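Local coordinates for lysyl oxidase (Pichia pastoris, PDB 1W7C), which catalyses the oxidative deamination of primary amines, including the side-chain amino group of lysine, using copper and a self-derived topaquinone cofactor, at the interface of chains A and B. Coordinates in Å, arbitrary orientation; residue numbers count along the deposited sequence, not the author numbering. Chains: chain A/B, Lysyl oxidase.

Contact 1: the interface of chains A and B. Residues chain A 409, 412, 419, 421; chain B 370, 373-374, 432.
A:Arg412 meets B:Asp374 side-on across the interface of two copper/topaquinone amine oxidase subunits, in a family whose members work as dimers. The guanidinium uses its NE edge: NE of A:Arg412 bonds to carboxylate oxygen OD1 of B:Asp374 at 2.8 Å, almost straight at the hydrogen (175°), and this pair is also the salt bridge of the patch. NH2 of A:Arg412 takes the other oxygen, OD2 of B:Asp374, at 3.0 Å through a more bent bond. Both oxygens are met on their syn sides, yet the two planes are turned 48° apart: OD1 lies in the guanidinium plane, whereas OD2 is tilted from it. The two side chains cross at about a right angle. In A:Arg412 the chain leaves the backbone with CG between N and the carbonyl carbon (chi1 77°), runs straight through chi2 and bends at chi3, which turns the NE edge toward the carboxylate.

Within chain B, the backbone N of B:Val370 donates to B:Asp374 OD2 at 2.9 Å from the anti side, tilted out of the carboxylate plane, so that OD2 accepts from both B:Val370 N and A:Arg412 NH2; this helps fix the rotation of the carboxylate. A:Ser409 OG contacts water 2, which lies 2.8 Å from OD1 of B:Asp374 and gives it a further polar partner at the in-plane edge of the guanidinium. A second water joins the backbone N of A:Ser409 to the carbonyl O of B:Asp374, and the two waters bond to each other.

Apolar groups flank the pair. A:Ile421 from strand 418-422 and B:Val370 reach toward each other tip to tip, though their exact closeness is doubtful. CD1 of A:Ile421 lies 3.7 Å from CB of B:Tyr373. Its CG2 also rests against that CB, so the isoleucine covers the root of the tyrosine rather than its ring. On the other flank, CG2 of B:Ile432 packs 3.8 Å from CD of A:Arg412, just before the guanidinium.

Contact 2: the interface of chains A and B. Residues chain A 517, 519, 529-531; chain B 346, 474-475.
This is a two-fold symmetric homodimer interface, at which strand 526-536 of one subunit rests against a short 3-10 turn of the other and so ties an extended arm to the body of its partner. B:Tyr475 is central. Its phenol oxygen OH accepts a hydrogen bond from the side-chain amide NE2 of A:Gln531 at 3.0 Å (154° at the hydrogen). The donor uses its amide plane, from which the oxygen deviates little, while that plane stands perpendicular to the phenol ring. A:Gln531 starts with CG anti to its carbonyl carbon (chi1 -64°) and is extended beyond it, carrying the amide past the rim of the ring; its CG lies 3.6 Å from CE1 of B:Tyr475.

B:Pro474 runs beside the glutamine, pointing the same way, with CB 3.7 Å from the amide carbon CD of A:Gln531. That same CB lies over one face of the B:Tyr475 ring, offset toward the rim, and the carbonyl carbon of B:Ser346 sits over the centre of the opposite face. Its own chain thus covers both faces, while chain A meets the edge, where the methyl CG2 of A:Thr529 approaches in the ring plane, 3.9 Å from CE1 of B:Tyr475. The backbone O of A:Lys530 adds a contact at 3.3 Å to CD1 of B:Tyr475.

Farther along, A:Tyr519 comes toward B:Tyr475 from the opposite direction, and its OH makes a weak hydrogen bond to the carbonyl O of B:Ser346 at 2.9 Å. CG2 of A:Val517 supports a face of the A:Tyr519 ring, 3.5 Å above its plane, and so backs the phenol that reaches chain B. Strands 504-518 and 526-536, with the loop between them, form one of the hairpin arms typical of copper amine oxidases, which reaches over the partner subunit to 3-10 helix 473-475 and the loop bearing B:Ser346.

Contact 1: the interface of chains A and B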
ATOM      1  N   SER A 409     -11.869  -6.220  -7.497  1.00 14.39           N
ATOM      2  CA  SER A 409     -13.240  -5.967  -7.092  1.00 15.37           C
ATOM      3  C   SER A 409     -13.324  -5.500  -5.630  1.00 13.37           C
ATOM      4  O   SER A 409     -12.400  -5.713  -4.848  1.00 14.54           O
ATOM      5  CB  SER A 409     -14.133  -7.200  -7.408  0.80 15.70           C
ATOM      6  OG  SER A 409     -14.139  -8.074  -6.311  0.80 16.18           O
ATOM      7  N   ARG A 412     -16.274 -10.012  -2.979  1.00 14.86           N
ATOM      8  CA  ARG A 412     -16.928 -11.097  -3.681  1.00 15.83           C
ATOM      9  C   ARG A 412     -17.178 -12.256  -2.742  1.00 15.84           C
ATOM     10  O   ARG A 412     -16.524 -12.367  -1.697  1.00 15.44           O
ATOM     11  CB  ARG A 412     -16.030 -11.627  -4.829  1.00 15.24           C
ATOM     12  CG  ARG A 412     -14.892 -12.525  -4.300  1.00 14.66           C
ATOM     13  CD  ARG A 412     -13.913 -13.048  -5.349  1.00 16.03           C
ATOM     14  NE  ARG A 412     -14.562 -13.506  -6.583  1.00 15.21           N
ATOM     15  CZ  ARG A 412     -15.312 -14.588  -6.691  1.00 16.18           C
ATOM     16  NH1 ARG A 412     -15.524 -15.345  -5.631  1.00 16.43           N
ATOM     17  NH2 ARG A 412     -15.880 -14.877  -7.868  1.00 16.65           N
ATOM     18  N   SER A 419     -22.363 -16.790  -7.377  1.00 18.81           N
ATOM     19  CA  SER A 419     -21.225 -15.910  -7.202  1.00 17.58           C
ATOM     20  C   SER A 419     -21.716 -14.490  -7.181  1.00 17.70           C
ATOM     21  O   SER A 419     -22.509 -14.102  -8.041  1.00 20.00           O
ATOM     22  CB  SER A 419     -20.211 -16.073  -8.331  1.00 19.76           C
ATOM     23  OG  SER A 419     -19.536 -17.300  -8.248  1.00 20.27           O
ATOM     24  N   ILE A 421     -20.262 -10.588  -6.931  1.00 16.51           N
ATOM     25  CA  ILE A 421     -19.064  -9.749  -7.031  1.00 16.89           C
ATOM     26  C   ILE A 421     -19.487  -8.285  -7.186  1.00 16.07           C
ATOM     27  O   ILE A 421     -20.355  -7.991  -7.998  1.00 16.75           O
ATOM     28  CB  ILE A 421     -18.147 -10.157  -8.268  1.00 16.07           C
ATOM     29  CG1 ILE A 421     -17.937 -11.668  -8.364  1.00 18.52           C
ATOM     30  CG2 ILE A 421     -16.818  -9.404  -8.208  1.00 16.80           C
ATOM     31  CD1 ILE A 421     -17.416 -12.092  -9.649  1.00 41.70           C
TER
ATOM     32  N   VAL B 370     -14.691 -14.988 -12.569  1.00 17.48           N
ATOM     33  CA  VAL B 370     -15.874 -14.376 -13.216  1.00 16.97           C
ATOM     34  C   VAL B 370     -15.390 -13.295 -14.159  1.00 16.02           C
ATOM     35  O   VAL B 370     -14.896 -12.258 -13.714  1.00 17.17           O
ATOM     36  CB  VAL B 370     -16.819 -13.788 -12.186  1.00 19.06           C
ATOM     37  CG1 VAL B 370     -17.994 -13.140 -12.877  1.00 19.21           C
ATOM     38  CG2 VAL B 370     -17.260 -14.901 -11.157  1.00 19.25           C
ATOM     39  N   TYR B 373     -15.492  -9.008 -13.952  1.00 17.00           N
ATOM     40  CA  TYR B 373     -15.616  -8.585 -12.573  1.00 17.14           C
ATOM     41  C   TYR B 373     -14.385  -8.957 -11.756  1.00 16.37           C
ATOM     42  O   TYR B 373     -13.778  -8.130 -11.087  1.00 18.59           O
ATOM     43  CB  TYR B 373     -16.874  -9.193 -11.956  1.00 18.29           C
ATOM     44  CG  TYR B 373     -18.140  -8.551 -12.487  1.00 18.15           C
ATOM     45  CD1 TYR B 373     -18.710  -8.965 -13.678  1.00 19.28           C
ATOM     46  CD2 TYR B 373     -18.725  -7.477 -11.820  1.00 19.63           C
ATOM     47  CE1 TYR B 373     -19.834  -8.340 -14.172  1.00 22.81           C
ATOM     48  CE2 TYR B 373     -19.875  -6.850 -12.308  1.00 18.86           C
ATOM     49  CZ  TYR B 373     -20.410  -7.289 -13.492  1.00 23.13           C
ATOM     50  OH  TYR B 373     -21.557  -6.754 -14.024  1.00 55.42           O
ATOM     51  N   ASP B 374     -14.010 -10.224 -11.807  1.00 15.86           N
ATOM     52  CA  ASP B 374     -12.819 -10.668 -11.105  1.00 15.57           C
ATOM     53  C   ASP B 374     -11.531 -10.167 -11.766  1.00 14.98           C
ATOM     54  O   ASP B 374     -10.534  -9.963 -11.062  1.00 15.72           O
ATOM     55  CB  ASP B 374     -12.756 -12.186 -10.968  1.00 16.94           C
ATOM     56  CG  ASP B 374     -13.667 -12.741  -9.899  1.00 15.52           C
ATOM     57  OD1 ASP B 374     -14.050 -12.029  -8.940  1.00 16.04           O
ATOM     58  OD2 ASP B 374     -14.043 -13.938  -9.986  1.00 16.06           O
ATOM     59  N   ILE B 432      -7.996 -16.348  -7.922  1.00 14.75           N
ATOM     60  CA  ILE B 432      -8.780 -16.200  -6.711  1.00 14.51           C
ATOM     61  C   ILE B 432      -9.150 -17.592  -6.219  1.00 14.45           C
ATOM     62  O   ILE B 432      -9.680 -18.418  -6.978  1.00 16.34           O
ATOM     63  CB  ILE B 432     -10.075 -15.378  -7.027  1.00 15.02           C
ATOM     64  CG1 ILE B 432      -9.679 -13.935  -7.357  1.00 14.63           C
ATOM     65  CG2 ILE B 432     -10.983 -15.451  -5.799  1.00 17.81           C
ATOM     66  CD1 ILE B 432     -10.848 -13.039  -7.788  1.00 15.68           C
TER
HETATM   67  O   HOH W   1     -10.665  -8.876  -8.378  1.00 14.64           O
HETATM   68  O   HOH W   2     -12.758 -10.259  -7.271  1.00 16.15           O

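Contact 2: the interface of chains A and B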
ATOM      1  N   VAL A 517      -4.133 -18.121  29.236  1.00 19.52           N
ATOM      2  CA  VAL A 517      -5.441 -18.214  29.876  1.00 21.86           C
ATOM      3  C   VAL A 517      -5.788 -19.660  30.159  1.00 21.18           C
ATOM      4  O   VAL A 517      -5.204 -20.581  29.606  1.00 21.55           O
ATOM      5  CB  VAL A 517      -6.581 -17.612  29.020  1.00 22.10           C
ATOM      6  CG1 VAL A 517      -6.307 -16.166  28.633  1.00 22.89           C
ATOM      7  CG2 VAL A 517      -6.858 -18.438  27.791  1.00 23.36           C
ATOM      8  N   TYR A 519      -9.500 -21.800  30.399  1.00 20.32           N
ATOM      9  CA  TYR A 519     -10.918 -21.697  30.090  1.00 20.68           C
ATOM     10  C   TYR A 519     -11.750 -22.574  31.011  1.00 20.88           C
ATOM     11  O   TYR A 519     -11.278 -23.636  31.453  1.00 24.22           O
ATOM     12  CB  TYR A 519     -11.179 -22.166  28.666  1.00 21.82           C
ATOM     13  CG  TYR A 519     -10.507 -21.324  27.599  1.00 19.85           C
ATOM     14  CD1 TYR A 519      -9.366 -21.787  26.924  1.00 20.30           C
ATOM     15  CD2 TYR A 519     -11.024 -20.095  27.232  1.00 19.55           C
ATOM     16  CE1 TYR A 519      -8.751 -21.031  25.988  1.00 19.16           C
ATOM     17  CE2 TYR A 519     -10.405 -19.309  26.278  1.00 20.61           C
ATOM     18  CZ  TYR A 519      -9.268 -19.794  25.656  1.00 19.39           C
ATOM     19  OH  TYR A 519      -8.669 -19.070  24.653  1.00 19.00           O
ATOM     20  N   THR A 529      -3.172 -17.731  23.882  1.00 17.12           N
ATOM     21  CA  THR A 529      -4.112 -17.220  22.912  1.00 17.48           C
ATOM     22  C   THR A 529      -3.863 -15.744  22.693  1.00 16.65           C
ATOM     23  O   THR A 529      -2.796 -15.238  23.049  1.00 17.00           O
ATOM     24  CB  THR A 529      -5.547 -17.584  23.316  1.00 21.44           C
ATOM     25  OG1 THR A 529      -6.473 -17.244  22.268  1.00 22.79           O
ATOM     26  CG2 THR A 529      -5.969 -16.877  24.611  1.00 20.00           C
ATOM     27  N   LYS A 530      -4.815 -15.053  22.078  1.00 16.03           N
ATOM     28  CA  LYS A 530      -4.685 -13.633  21.861  1.00 15.31           C
ATOM     29  C   LYS A 530      -5.995 -12.946  22.200  1.00 16.38           C
ATOM     30  O   LYS A 530      -7.071 -13.506  22.021  1.00 16.97           O
ATOM     31  CB  LYS A 530      -4.258 -13.327  20.406  1.00 15.64           C
ATOM     32  CG  LYS A 530      -5.159 -13.920  19.334  1.00 16.26           C
ATOM     33  CD  LYS A 530      -4.688 -13.550  17.943  1.00 14.54           C
ATOM     34  CE  LYS A 530      -5.338 -14.323  16.856  1.00 15.60           C
ATOM     35  NZ  LYS A 530      -4.845 -15.734  16.776  1.00 15.38           N
ATOM     36  N   GLN A 531      -5.880 -11.719  22.694  1.00 15.71           N
ATOM     37  CA  GLN A 531      -7.010 -10.900  23.081  1.00 15.32           C
ATOM     38  C   GLN A 531      -6.865  -9.473  22.561  1.00 15.64           C
ATOM     39  O   GLN A 531      -5.762  -9.008  22.237  1.00 16.79           O
ATOM     40  CB  GLN A 531      -7.144 -10.841  24.591  1.00 16.09           C
ATOM     41  CG  GLN A 531      -7.451 -12.181  25.230  1.00 17.99           C
ATOM     42  CD  GLN A 531      -7.582 -12.101  26.737  1.00 18.61           C
ATOM     43  OE1 GLN A 531      -7.287 -11.055  27.360  1.00 21.07           O
ATOM     44  NE2 GLN A 531      -7.990 -13.214  27.340  1.00 19.37           N
TER
ATOM     45  N   SER B 346     -10.332 -17.153  20.905  1.00 16.49           N
ATOM     46  CA  SER B 346     -11.736 -17.137  21.313  1.00 16.19           C
ATOM     47  C   SER B 346     -11.912 -17.614  22.724  1.00 16.14           C
ATOM     48  O   SER B 346     -11.022 -18.215  23.286  1.00 16.49           O
ATOM     49  CB  SER B 346     -12.505 -18.093  20.404  1.00 16.91           C
ATOM     50  OG  SER B 346     -13.891 -18.158  20.681  1.00 17.56           O
ATOM     51  N   PRO B 474     -13.165 -10.253  25.401  1.00 17.75           N
ATOM     52  CA  PRO B 474     -11.726 -10.192  25.115  1.00 17.32           C
ATOM     53  C   PRO B 474     -11.334 -10.692  23.729  1.00 16.62           C
ATOM     54  O   PRO B 474     -10.159 -10.584  23.402  1.00 17.16           O
ATOM     55  CB  PRO B 474     -11.096 -11.059  26.210  1.00 18.26           C
ATOM     56  CG  PRO B 474     -12.126 -11.078  27.303  1.00 18.88           C
ATOM     57  CD  PRO B 474     -13.443 -11.097  26.569  1.00 18.86           C
ATOM     58  N   TYR B 475     -12.262 -11.297  22.998  1.00 16.46           N
ATOM     59  CA  TYR B 475     -11.899 -12.027  21.805  1.00 16.08           C
ATOM     60  C   TYR B 475     -12.638 -11.588  20.551  1.00 16.62           C
ATOM     61  O   TYR B 475     -12.493 -12.222  19.511  1.00 16.57           O
ATOM     62  CB  TYR B 475     -12.134 -13.531  21.998  1.00 16.47           C
ATOM     63  CG  TYR B 475     -11.397 -14.115  23.159  1.00 16.02           C
ATOM     64  CD1 TYR B 475     -10.064 -14.490  23.043  1.00 18.03           C
ATOM     65  CD2 TYR B 475     -12.015 -14.317  24.402  1.00 17.63           C
ATOM     66  CE1 TYR B 475      -9.375 -15.008  24.100  1.00 18.03           C
ATOM     67  CE2 TYR B 475     -11.334 -14.867  25.472  1.00 18.46           C
ATOM     68  CZ  TYR B 475      -9.994 -15.205  25.326  1.00 16.81           C
ATOM     69  OH  TYR B 475      -9.292 -15.738  26.389  1.00 19.98           O
TER

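The centres of contact 1 and contact 2, taken over their C-alpha atoms, lie about 34 Å apart, and the two share no residue or secondary-structure element. Both join the same pair of subunits, and the two-fold symmetry repeats each with the chains exchanged, so the dimer is fastened at well-separated points. Contact 1 sets strands 411-415 and 418-422 against the partner's 370-374 loop; contact 2 uses the arm strands 504-518 and 526-536. Their centres are about 41 and 46 Å, respectively, from A:Asp358, far from the predicted catalytic base of chain A; these distances say nothing about chain B's site.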